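Local coordinates for protein cellulose 1,4-beta-cellobiosidase (Thermobifida fusca, PDB 4JJJ) that probably hydrolyses cellulose to release cellobiose, and is represented here by the family 48 glycoside hydrolase domain of a longer protein, at residues P102-P107 / L119-P124; N462-S467 / Y495-G500; S467-S472 / V490-Y495. The protein carries 1 engineered substitution. All coordinates share one frame; numbering follows the deposited sequence.

Contact 1 (P102-P107 / L119-P124). With BGC (beta-D-glucopyranose), chain D; BGC (beta-D-glucopyranose), chain B.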
loop_
_atom_site.group_PDB
_atom_site.type_symbol
_atom_site.label_atom_id
_atom_site.label_comp_id
_atom_site.label_asym_id
_atom_site.label_seq_id
_atom_site.Cartn_x
_atom_site.Cartn_y
_atom_site.Cartn_z
ATOM N N PRO A 102 17.141 14.608 11.371
ATOM C CA PRO A 102 16.377 14.176 10.202
ATOM C C PRO A 102 15.191 14.935 9.803
ATOM O O PRO A 102 14.878 14.967 8.600
ATOM C CB PRO A 102 15.970 12.732 10.548
ATOM C CG PRO A 102 16.742 12.334 11.733
ATOM C CD PRO A 102 17.165 13.611 12.451
ATOM N N ALA A 103 14.520 15.568 10.760
ATOM C CA ALA A 103 13.239 16.187 10.530
ATOM C C ALA A 103 12.918 17.018 11.749
ATOM O O ALA A 103 13.466 16.767 12.838
ATOM C CB ALA A 103 12.162 15.132 10.293
ATOM N N THR A 104 11.979 17.946 11.596
ATOM C CA THR A 104 11.355 18.642 12.708
ATOM C C THR A 104 10.017 18.047 13.010
ATOM O O THR A 104 9.192 17.866 12.107
ATOM C CB THR A 104 11.214 20.190 12.408
ATOM O OG1 THR A 104 12.538 20.720 12.111
ATOM C CG2 THR A 104 10.615 20.889 13.663
ATOM N N TYR A 105 9.748 17.739 14.279
ATOM C CA TYR A 105 8.459 17.229 14.626
ATOM C C TYR A 105 7.275 18.143 14.301
ATOM O O TYR A 105 7.318 19.358 14.569
ATOM C CB TYR A 105 8.431 16.941 16.116
ATOM C CG TYR A 105 7.130 16.442 16.678
ATOM C CD1 TYR A 105 6.731 15.128 16.547
ATOM C CD2 TYR A 105 6.285 17.258 17.420
ATOM C CE1 TYR A 105 5.531 14.683 17.036
ATOM C CE2 TYR A 105 5.114 16.820 17.965
ATOM C CZ TYR A 105 4.708 15.532 17.845
ATOM O OH TYR A 105 3.556 15.100 18.447
ATOM N N ILE A 106 6.225 17.536 13.741
ATOM C CA ILE A 106 4.930 18.192 13.591
ATOM C C ILE A 106 3.917 17.204 14.148
ATOM O O ILE A 106 3.901 16.025 13.710
ATOM C CB ILE A 106 4.624 18.500 12.102
ATOM C CG1 ILE A 106 5.577 19.536 11.514
ATOM C CG2 ILE A 106 3.193 18.922 11.952
ATOM C CD1 ILE A 106 5.568 19.615 10.012
ATOM N N PRO A 107 3.064 17.594 15.064
ATOM C CA PRO A 107 2.096 16.591 15.562
ATOM C C PRO A 107 1.026 16.287 14.575
ATOM O O PRO A 107 0.570 17.160 13.839
ATOM C CB PRO A 107 1.484 17.297 16.791
ATOM C CG PRO A 107 1.626 18.703 16.465
ATOM C CD PRO A 107 2.918 18.884 15.808
ATOM N N LEU A 119 5.234 23.203 13.333
ATOM C CA LEU A 119 6.514 22.699 13.776
ATOM C C LEU A 119 6.725 22.904 15.258
ATOM O O LEU A 119 6.388 23.980 15.781
ATOM C CB LEU A 119 7.639 23.394 13.050
ATOM C CG LEU A 119 7.941 23.069 11.599
ATOM C CD1 LEU A 119 6.860 23.395 10.596
ATOM C CD2 LEU A 119 9.177 23.892 11.257
ATOM N N MET A 120 7.289 21.892 15.919
ATOM C CA MET A 120 7.622 21.946 17.361
ATOM C C MET A 120 9.086 21.579 17.574
ATOM O O MET A 120 9.510 20.437 17.520
ATOM C CB MET A 120 6.691 21.076 18.190
ATOM C CG MET A 120 5.242 21.502 18.111
ATOM S SD MET A 120 4.133 20.525 19.102
ATOM C CE MET A 120 2.600 21.418 18.823
ATOM N N ASN A 121 9.916 22.574 17.744
ATOM C CA ASN A 121 11.336 22.297 17.968
ATOM C C ASN A 121 11.725 21.717 19.326
ATOM O O ASN A 121 12.888 21.202 19.449
ATOM C CB ASN A 121 12.166 23.592 17.813
ATOM C CG ASN A 121 12.137 24.106 16.409
ATOM O OD1 ASN A 121 12.231 23.332 15.460
ATOM N ND2 ASN A 121 11.945 25.400 16.255
ATOM N N ASN A 122 10.837 21.759 20.293
ATOM C CA ASN A 122 11.119 21.207 21.663
ATOM C C ASN A 122 10.921 19.704 21.742
ATOM O O ASN A 122 11.184 19.117 22.773
ATOM C CB ASN A 122 10.286 21.905 22.754
ATOM C CG ASN A 122 8.784 21.684 22.624
ATOM O OD1 ASN A 122 8.265 21.226 21.614
ATOM N ND2 ASN A 122 8.072 22.019 23.675
ATOM N N VAL A 123 10.455 19.068 20.646
ATOM C CA VAL A 123 10.248 17.633 20.668
ATOM C C VAL A 123 11.490 16.974 20.097
ATOM O O VAL A 123 11.872 17.271 18.990
ATOM C CB VAL A 123 9.005 17.272 19.881
ATOM C CG1 VAL A 123 8.986 15.788 19.621
ATOM C CG2 VAL A 123 7.749 17.713 20.595
ATOM N N PRO A 124 12.172 16.150 20.890
ATOM C CA PRO A 124 13.358 15.478 20.401
ATOM C C PRO A 124 13.081 14.510 19.219
ATOM O O PRO A 124 12.109 13.802 19.268
ATOM C CB PRO A 124 13.878 14.738 21.616
ATOM C CG PRO A 124 13.187 15.322 22.786
ATOM C CD PRO A 124 11.929 15.914 22.332
HETATM C C2 BGC D . 5.883 17.900 6.049
HETATM C C3 BGC D . 7.271 18.523 5.968
HETATM C C4 BGC D . 8.076 18.192 7.251
HETATM C C5 BGC D . 8.065 16.676 7.467
HETATM C C6 BGC D . 8.716 16.277 8.834
HETATM C C1 BGC D . 6.030 16.394 6.250
HETATM O O2 BGC D . 5.250 18.159 4.811
HETATM O O3 BGC D . 7.093 19.953 5.842
HETATM O O4 BGC D . 9.448 18.555 7.096
HETATM O O5 BGC D . 6.704 16.229 7.507
HETATM O O6 BGC D . 7.969 16.757 9.951
HETATM C C2 BGC B . 11.325 19.775 7.769
HETATM C C3 BGC B . 11.878 21.128 8.270
HETATM C C4 BGC B . 11.320 22.268 7.406
HETATM C C5 BGC B . 9.777 22.169 7.280
HETATM C C6 BGC B . 9.026 23.231 6.473
HETATM C C1 BGC B . 9.824 19.833 7.659
HETATM O O2 BGC B . 11.766 18.820 8.672
HETATM O O3 BGC B . 13.331 21.136 8.165
HETATM O O4 BGC B . 11.460 23.525 8.203
HETATM O O5 BGC B . 9.488 20.853 6.685
HETATM O O6 BGC B . 7.770 23.642 7.020
HETATM O O HOH W 1 11.431 18.657 16.581
#

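Contact 2 (N462-S467 / Y495-G500). With BGC (beta-D-glucopyranose), chain C; GLC (alpha-D-glucopyranose), chain E.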
loop_
_atom_site.group_PDB
_atom_site.type_symbol
_atom_site.label_atom_id
_atom_site.label_comp_id
_atom_site.label_asym_id
_atom_site.label_seq_id
_atom_site.Cartn_x
_atom_site.Cartn_y
_atom_site.Cartn_z
ATOM N N ASN A 462 -22.764 -17.606 -8.036
ATOM C CA ASN A 462 -23.118 -16.715 -6.926
ATOM C C ASN A 462 -22.169 -16.977 -5.751
ATOM O O ASN A 462 -22.551 -17.015 -4.586
ATOM C CB ASN A 462 -24.560 -17.032 -6.502
ATOM C CG ASN A 462 -25.548 -16.759 -7.628
ATOM O OD1 ASN A 462 -25.407 -15.812 -8.335
ATOM N ND2 ASN A 462 -26.531 -17.590 -7.744
ATOM N N PHE A 463 -20.866 -17.189 -6.058
ATOM C CA PHE A 463 -19.929 -17.394 -4.963
ATOM C C PHE A 463 -19.856 -16.139 -4.095
ATOM O O PHE A 463 -20.204 -15.050 -4.557
ATOM C CB PHE A 463 -18.512 -17.647 -5.568
ATOM C CG PHE A 463 -17.756 -16.416 -6.013
ATOM C CD1 PHE A 463 -16.875 -15.774 -5.184
ATOM C CD2 PHE A 463 -18.004 -15.867 -7.293
ATOM C CE1 PHE A 463 -16.220 -14.715 -5.632
ATOM C CE2 PHE A 463 -17.287 -14.750 -7.733
ATOM C CZ PHE A 463 -16.422 -14.178 -6.870
ATOM N N GLN A 464 -19.311 -16.299 -2.898
ATOM C CA GLN A 464 -19.155 -15.144 -2.005
ATOM C C GLN A 464 -17.904 -15.337 -1.150
ATOM O O GLN A 464 -17.655 -16.435 -0.647
ATOM C CB GLN A 464 -20.367 -15.046 -1.030
ATOM C CG GLN A 464 -21.748 -14.850 -1.688
ATOM C CD GLN A 464 -21.965 -13.393 -1.860
ATOM O OE1 GLN A 464 -22.380 -12.702 -0.915
ATOM N NE2 GLN A 464 -21.464 -12.863 -2.913
ATOM N N VAL A 465 -17.156 -14.255 -0.946
ATOM C CA VAL A 465 -16.030 -14.244 -0.042
ATOM C C VAL A 465 -16.230 -13.125 0.972
ATOM O O VAL A 465 -17.020 -12.165 0.712
ATOM C CB VAL A 465 -14.690 -14.008 -0.821
ATOM C CG1 VAL A 465 -14.500 -15.166 -1.837
ATOM C CG2 VAL A 465 -14.686 -12.679 -1.552
ATOM N N PRO A 466 -15.543 -13.194 2.109
ATOM C CA PRO A 466 -15.645 -12.081 3.083
ATOM C C PRO A 466 -15.236 -10.738 2.540
ATOM O O PRO A 466 -14.334 -10.631 1.747
ATOM C CB PRO A 466 -14.794 -12.553 4.261
ATOM C CG PRO A 466 -14.734 -14.060 4.058
ATOM C CD PRO A 466 -14.715 -14.278 2.597
ATOM N N SER A 467 -15.884 -9.675 3.008
ATOM C CA SER A 467 -15.614 -8.334 2.623
ATOM C C SER A 467 -15.326 -7.438 3.826
ATOM O O SER A 467 -14.176 -7.027 4.053
ATOM C CB SER A 467 -16.764 -7.767 1.756
ATOM O OG SER A 467 -16.507 -6.373 1.540
ATOM N N TYR A 495 -20.169 -9.640 2.751
ATOM C CA TYR A 495 -19.574 -10.524 1.738
ATOM C C TYR A 495 -19.612 -9.845 0.395
ATOM O O TYR A 495 -20.328 -8.894 0.202
ATOM C CB TYR A 495 -20.290 -11.906 1.698
ATOM C CG TYR A 495 -20.234 -12.607 3.022
ATOM C CD1 TYR A 495 -19.274 -13.581 3.298
ATOM C CD2 TYR A 495 -21.159 -12.288 4.065
ATOM C CE1 TYR A 495 -19.227 -14.218 4.532
ATOM C CE2 TYR A 495 -21.088 -12.928 5.311
ATOM C CZ TYR A 495 -20.101 -13.911 5.501
ATOM O OH TYR A 495 -19.996 -14.580 6.705
ATOM N N SER A 496 -18.772 -10.300 -0.539
ATOM C CA SER A 496 -18.698 -9.733 -1.895
ATOM C C SER A 496 -18.321 -10.824 -2.896
ATOM O O SER A 496 -18.067 -11.958 -2.540
ATOM C CB SER A 496 -17.651 -8.641 -1.920
ATOM O OG SER A 496 -16.429 -9.220 -2.115
ATOM N N GLN A 497 -18.232 -10.380 -4.144
ATOM C CA GLN A 497 -17.605 -11.127 -5.218
ATOM C C GLN A 497 -16.279 -10.447 -5.740
ATOM O O GLN A 497 -15.929 -10.511 -6.910
ATOM C CB GLN A 497 -18.603 -11.288 -6.378
ATOM C CG GLN A 497 -19.794 -12.163 -5.988
ATOM C CD GLN A 497 -20.562 -12.587 -7.201
ATOM O OE1 GLN A 497 -20.869 -11.762 -8.060
ATOM N NE2 GLN A 497 -20.919 -13.853 -7.275
ATOM N N ASP A 498 -15.611 -9.761 -4.838
ATOM C CA ASP A 498 -14.410 -9.008 -5.209
ATOM C C ASP A 498 -13.405 -10.001 -5.789
ATOM O O ASP A 498 -12.941 -10.847 -5.094
ATOM C CB ASP A 498 -13.903 -8.277 -3.990
ATOM C CG ASP A 498 -12.726 -7.466 -4.235
ATOM O OD1 ASP A 498 -11.791 -7.912 -4.930
ATOM O OD2 ASP A 498 -12.607 -6.345 -3.629
ATOM N N VAL A 499 -13.062 -9.763 -7.036
ATOM C CA VAL A 499 -12.299 -10.807 -7.769
ATOM C C VAL A 499 -10.828 -10.806 -7.307
ATOM O O VAL A 499 -10.166 -11.837 -7.413
ATOM C CB VAL A 499 -12.437 -10.729 -9.286
ATOM C CG1 VAL A 499 -13.928 -10.917 -9.656
ATOM C CG2 VAL A 499 -11.883 -9.417 -9.842
ATOM N N GLY A 500 -10.338 -9.642 -6.891
ATOM C CA GLY A 500 -8.955 -9.501 -6.412
ATOM C C GLY A 500 -8.801 -10.277 -5.106
ATOM O O GLY A 500 -7.849 -11.066 -4.891
HETATM C C2 BGC C . -12.584 -2.136 -0.343
HETATM C C3 BGC C . -11.425 -1.274 -0.829
HETATM C C4 BGC C . -10.734 -1.926 -2.046
HETATM C C5 BGC C . -11.685 -2.448 -3.141
HETATM C C6 BGC C . -11.000 -3.373 -4.150
HETATM C C1 BGC C . -13.476 -2.547 -1.490
HETATM O O1 BGC C . -14.502 -3.428 -0.925
HETATM O O2 BGC C . -13.278 -1.295 0.638
HETATM O O3 BGC C . -10.472 -1.062 0.218
HETATM O O4 BGC C . -9.822 -1.030 -2.685
HETATM O O5 BGC C . -12.740 -3.205 -2.550
HETATM O O6 BGC C . -10.544 -4.571 -3.575
HETATM C C1 GLC E . -13.628 -2.433 -1.910
HETATM C C2 GLC E . -12.875 -1.959 -0.734
HETATM C C3 GLC E . -11.659 -1.103 -1.177
HETATM C C4 GLC E . -10.770 -1.888 -2.148
HETATM C C5 GLC E . -11.688 -2.402 -3.261
HETATM C C6 GLC E . -11.038 -3.295 -4.277
HETATM O O1 GLC E . -14.047 -1.257 -2.481
HETATM O O2 GLC E . -13.740 -1.016 0.037
HETATM O O3 GLC E . -10.938 -0.608 -0.060
HETATM O O4 GLC E . -9.808 -0.997 -2.752
HETATM O O5 GLC E . -12.743 -3.191 -2.706
HETATM O O6 GLC E . -10.609 -4.446 -3.640
HETATM O O HOH W 2 -23.355 -10.249 -0.490
HETATM O O HOH W 3 -14.246 -9.010 -0.577
#

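Contact 3 (S467-S472 / V490-Y495). With ZN (zinc ion), chain F.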
loop_
_atom_site.group_PDB
_atom_site.type_symbol
_atom_site.label_atom_id
_atom_site.label_comp_id
_atom_site.label_asym_id
_atom_site.label_seq_id
_atom_site.Cartn_x
_atom_site.Cartn_y
_atom_site.Cartn_z
ATOM N N SER A 467 -15.884 -9.675 3.008
ATOM C CA SER A 467 -15.614 -8.334 2.623
ATOM C C SER A 467 -15.326 -7.438 3.826
ATOM O O SER A 467 -14.176 -7.027 4.053
ATOM C CB SER A 467 -16.764 -7.767 1.756
ATOM O OG SER A 467 -16.507 -6.373 1.540
ATOM N N ASP A 468 -16.307 -7.202 4.685
ATOM C CA ASP A 468 -16.122 -6.284 5.819
ATOM C C ASP A 468 -16.039 -7.048 7.105
ATOM O O ASP A 468 -16.845 -7.980 7.354
ATOM C CB ASP A 468 -17.294 -5.277 5.869
ATOM C CG ASP A 468 -17.058 -4.115 6.786
ATOM O OD1 ASP A 468 -15.937 -3.519 6.824
ATOM O OD2 ASP A 468 -18.087 -3.730 7.422
ATOM N N LEU A 469 -15.102 -6.638 7.955
ATOM C CA LEU A 469 -14.857 -7.246 9.220
ATOM C C LEU A 469 -15.153 -6.218 10.342
ATOM O O LEU A 469 -14.955 -5.024 10.154
ATOM C CB LEU A 469 -13.413 -7.649 9.342
ATOM C CG LEU A 469 -12.888 -8.620 8.283
ATOM C CD1 LEU A 469 -11.468 -8.934 8.494
ATOM C CD2 LEU A 469 -13.703 -9.904 8.220
ATOM N N GLU A 470 -15.635 -6.720 11.490
ATOM C CA GLU A 470 -15.854 -5.927 12.689
ATOM C C GLU A 470 -15.058 -6.523 13.849
ATOM O O GLU A 470 -15.227 -7.737 14.191
ATOM C CB GLU A 470 -17.322 -5.903 13.106
ATOM C CG GLU A 470 -17.600 -4.975 14.314
ATOM C CD GLU A 470 -17.575 -3.479 14.076
ATOM O OE1 GLU A 470 -17.560 -3.075 12.913
ATOM O OE2 GLU A 470 -17.558 -2.709 15.057
ATOM N N TRP A 471 -14.157 -5.725 14.400
ATOM C CA TRP A 471 -13.221 -6.153 15.419
ATOM C C TRP A 471 -13.717 -5.647 16.820
ATOM O O TRP A 471 -14.361 -4.620 16.946
ATOM C CB TRP A 471 -11.889 -5.454 15.159
ATOM C CG TRP A 471 -11.252 -5.951 13.906
ATOM C CD1 TRP A 471 -11.327 -5.446 12.641
ATOM C CD2 TRP A 471 -10.513 -7.218 13.800
ATOM N NE1 TRP A 471 -10.693 -6.306 11.707
ATOM C CE2 TRP A 471 -10.171 -7.379 12.413
ATOM C CE3 TRP A 471 -10.099 -8.154 14.718
ATOM C CZ2 TRP A 471 -9.497 -8.491 11.950
ATOM C CZ3 TRP A 471 -9.359 -9.214 14.257
ATOM C CH2 TRP A 471 -9.126 -9.412 12.922
ATOM N N SER A 472 -13.342 -6.399 17.832
ATOM C CA SER A 472 -13.600 -6.034 19.164
ATOM C C SER A 472 -12.525 -6.592 20.073
ATOM O O SER A 472 -11.926 -7.604 19.786
ATOM C CB SER A 472 -15.006 -6.429 19.601
ATOM O OG SER A 472 -15.199 -7.813 19.517
ATOM N N VAL A 490 -13.170 -11.115 16.019
ATOM C CA VAL A 490 -13.574 -10.598 14.761
ATOM C C VAL A 490 -14.851 -11.343 14.291
ATOM O O VAL A 490 -14.990 -12.603 14.427
ATOM C CB VAL A 490 -12.436 -10.756 13.704
ATOM C CG1 VAL A 490 -12.128 -12.216 13.378
ATOM C CG2 VAL A 490 -12.849 -10.121 12.403
ATOM N N GLN A 491 -15.729 -10.582 13.617
ATOM C CA GLN A 491 -16.894 -11.157 12.939
ATOM C C GLN A 491 -16.958 -10.557 11.498
ATOM O O GLN A 491 -16.544 -9.386 11.266
ATOM C CB GLN A 491 -18.216 -11.013 13.782
ATOM C CG GLN A 491 -18.571 -9.600 14.016
ATOM C CD GLN A 491 -19.856 -9.452 14.825
ATOM O OE1 GLN A 491 -20.796 -10.197 14.637
ATOM N NE2 GLN A 491 -19.910 -8.333 15.521
ATOM N N VAL A 492 -17.378 -11.414 10.588
ATOM C CA VAL A 492 -17.576 -11.037 9.194
ATOM C C VAL A 492 -18.988 -10.456 9.127
ATOM O O VAL A 492 -19.958 -11.183 9.467
ATOM C CB VAL A 492 -17.415 -12.229 8.245
ATOM C CG1 VAL A 492 -17.669 -11.815 6.794
ATOM C CG2 VAL A 492 -16.005 -12.819 8.448
ATOM N N VAL A 493 -19.106 -9.220 8.670
ATOM C CA VAL A 493 -20.405 -8.551 8.565
ATOM C C VAL A 493 -20.882 -8.268 7.143
ATOM O O VAL A 493 -21.987 -7.716 6.951
ATOM C CB VAL A 493 -20.435 -7.266 9.423
ATOM C CG1 VAL A 493 -20.220 -7.664 10.908
ATOM C CG2 VAL A 493 -19.435 -6.266 9.006
ATOM N N SER A 494 -20.029 -8.472 6.126
ATOM C CA SER A 494 -20.491 -8.390 4.719
ATOM C C SER A 494 -19.620 -9.281 3.885
ATOM O O SER A 494 -18.490 -9.636 4.311
ATOM C CB SER A 494 -20.487 -7.023 4.196
ATOM O OG SER A 494 -19.258 -6.535 3.845
ATOM N N TYR A 495 -20.169 -9.640 2.751
ATOM C CA TYR A 495 -19.574 -10.524 1.738
ATOM C C TYR A 495 -19.612 -9.845 0.395
ATOM O O TYR A 495 -20.328 -8.894 0.202
ATOM C CB TYR A 495 -20.290 -11.906 1.698
ATOM C CG TYR A 495 -20.234 -12.607 3.022
ATOM C CD1 TYR A 495 -19.274 -13.581 3.298
ATOM C CD2 TYR A 495 -21.159 -12.288 4.065
ATOM C CE1 TYR A 495 -19.227 -14.218 4.532
ATOM C CE2 TYR A 495 -21.088 -12.928 5.311
ATOM C CZ TYR A 495 -20.101 -13.911 5.501
ATOM O OH TYR A 495 -19.996 -14.580 6.705
HETATM ZN ZN ZN F . -18.064 -2.227 8.751
HETATM O O HOH W 4 -19.180 -4.851 1.990
HETATM O O HOH W 5 -16.083 -1.135 8.020
HETATM O O HOH W 6 -17.014 -3.535 9.909
HETATM O O HOH W 7 -17.795 -2.304 8.266
HETATM O O HOH W 8 -17.503 -0.665 7.614
HETATM O O HOH W 9 -20.171 -2.383 9.594
#

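Contact 1 (P102-P107 / L119-P124)
Val123 lies over one face of the Tyr105 ring. Its CG1 stands 3.9 Å from the ring centroid in a CH-pi contact, offset toward the rim. The second methyl, Val123 CG2, comes within 3.5 Å of Tyr105 CD2. Pro107 N, from the tyrosine's own segment, lies over the opposite face. Met120, in one of two conformers, meets the ring at its edge. Its CB is near the ring plane, and its SD is 5.2 Å from the Tyr105 centroid, a Met-aromatic contact. The two side chains lie side by side and point the same way. The methionine is extended beyond CG, and its CE reaches 3.7 Å from Pro107 CG. An alanine in place of Tyr105 would probably open a gap between Val123, Met120 and Pro107 and leave the sulfur without its aromatic partner.

The backbones are joined by Met120 N donating to Tyr105 O at 2.9 Å. A water accepts from Tyr105 N and donates to Met120 O and Val123 O, the two ends of a type I turn. Closer to the sugar, Ile106 CD1 meets Leu119 CD1 at 4.0 Å, and Thr104 CG2 packs on Leu119 CB. Tyr271 stacks edge-to-face with Tyr105, and its OH bonds Ile106 N.

Two loop segments thus offer the Thr104 backbone and the Ile106 and Leu119 side chains to a glycan. Thr104 N donates to O2 of the chain B glucose at 3.1 Å. Thr104 O accepts from O6 of the chain D glucose at 2.7 Å. Ala103, Thr104, Ile106 and Leu119 all belong to this glycan-binding site.

Contact 2 (N462-S467 / Y495-G500)
Val465 and Ser496 form an antiparallel hydrogen-bonded pair at the open end of a two-stranded beta hairpin, just before a helix starts at the glycan pocket. Val465 N donates to Ser496 O at 2.9 Å, and Ser496 N returns a bond to Val465 O at 2.8 Å.

Beyond the pair, Gln497 turns its amide back to the other segment. Its NE2 donates to Phe463 O at 3.1 Å, in the carbonyl plane and on a lone pair. In one of its two conformers Gln464 NE2 gives the same oxygen a second bond of 3.0 Å, tilted 26° from that plane, so two side-chain amides then grip Phe463 O. Gln497 NE2 also donates to Gln461 O, the backbone of a zinc ligand. Gln497 CG lies over one face of the Phe463 ring, 4.2 Å from the centroid, with ring and amide planes 24° apart. This conformer of Gln464 bends at chi2, and its OE1 lies 3.4 Å from Tyr495 CB.

Ser496 OG sits between its backbone N and carbonyl carbon (chi1 84°) and accepts from Asp498 N at 2.9 Å, an ST turn. A water links Ser496 OG to Pro466 O. Asp498 is the N-cap: OD1 takes a bond from Val501 N and a weak one from Gly500 N. Its OD2 lies 2.7 Å from O6 of the chain C beta-glucose, which an alpha-glucose overlaps as an alternative.

Val465 packs on Val501 and Leu505 of helix 499-516 and on Leu528 of helix 519-533. Phe463 touches Thr502 and Ala531 of the same two helices, while Pro466 rests on the loop residues Phe415 and His451.

Contact 3 (S467-S472 / V490-Y495)
Val490 covers one face of the Trp471 indole. Its CB stands 3.6 Å from the centroid of the six-membered ring, a CH-pi contact, and the two side chains point the same way. CG2, anti to the backbone N of Val490, also reaches Leu469 CB. Trp471 NE1 is bonded to Asn412 O.

Gln491 pairs with Glu470 by two backbone bonds: Glu470 N to Gln491 O at 2.8 Å and Gln491 N to Glu470 O at 2.9 Å. Val492 returns to the face of Leu469 and Trp471, with its CG2 3.7 Å from Leu469 CD2. Val490 and Val492 also touch Trp447 of helix 435-450.

Val493 N donates to Asp468 O at 2.9 Å. Its CG2 lies beside Asp468 OD2, the oxygen that binds zinc at 2.0 Å in one of two conformers of Asp468. Waters complete much of the zinc shell, and one also donates to Leu469 O and, in one conformer, to Glu470 OE1.

Ser494 O receives both Ser467 N, at 2.9 Å, and Asp468 N, from the same face of its carbonyl plane. Ser494 N gives only a weak bond to Asp468 O. Val493 and Ser494 thus both face Asp468, a classic beta bulge in an antiparallel hairpin.

How the contacts relate
Contacts 2 and 3 are consecutive parts of one hairpin, strands 465-473 and 488-496. They share Ser467 and Tyr495, their centres are 13 Å apart, and contact 3 is nested inside the loop closed by contact 2. Pro466 CB of contact 2 also packs on Val492 CG1 of contact 3, at 3.9 Å. Contact 1 closes earlier in the chain. Its centre is 44 Å from that of contact 2, across the centre of the chain, and 38 Å from that of contact 3. Contacts 1 and 2 each touch a bound sugar. The pocket of contact 2 also includes Glu51, the predicted proton donor. The predicted nucleophile position carries the engineered Asn224.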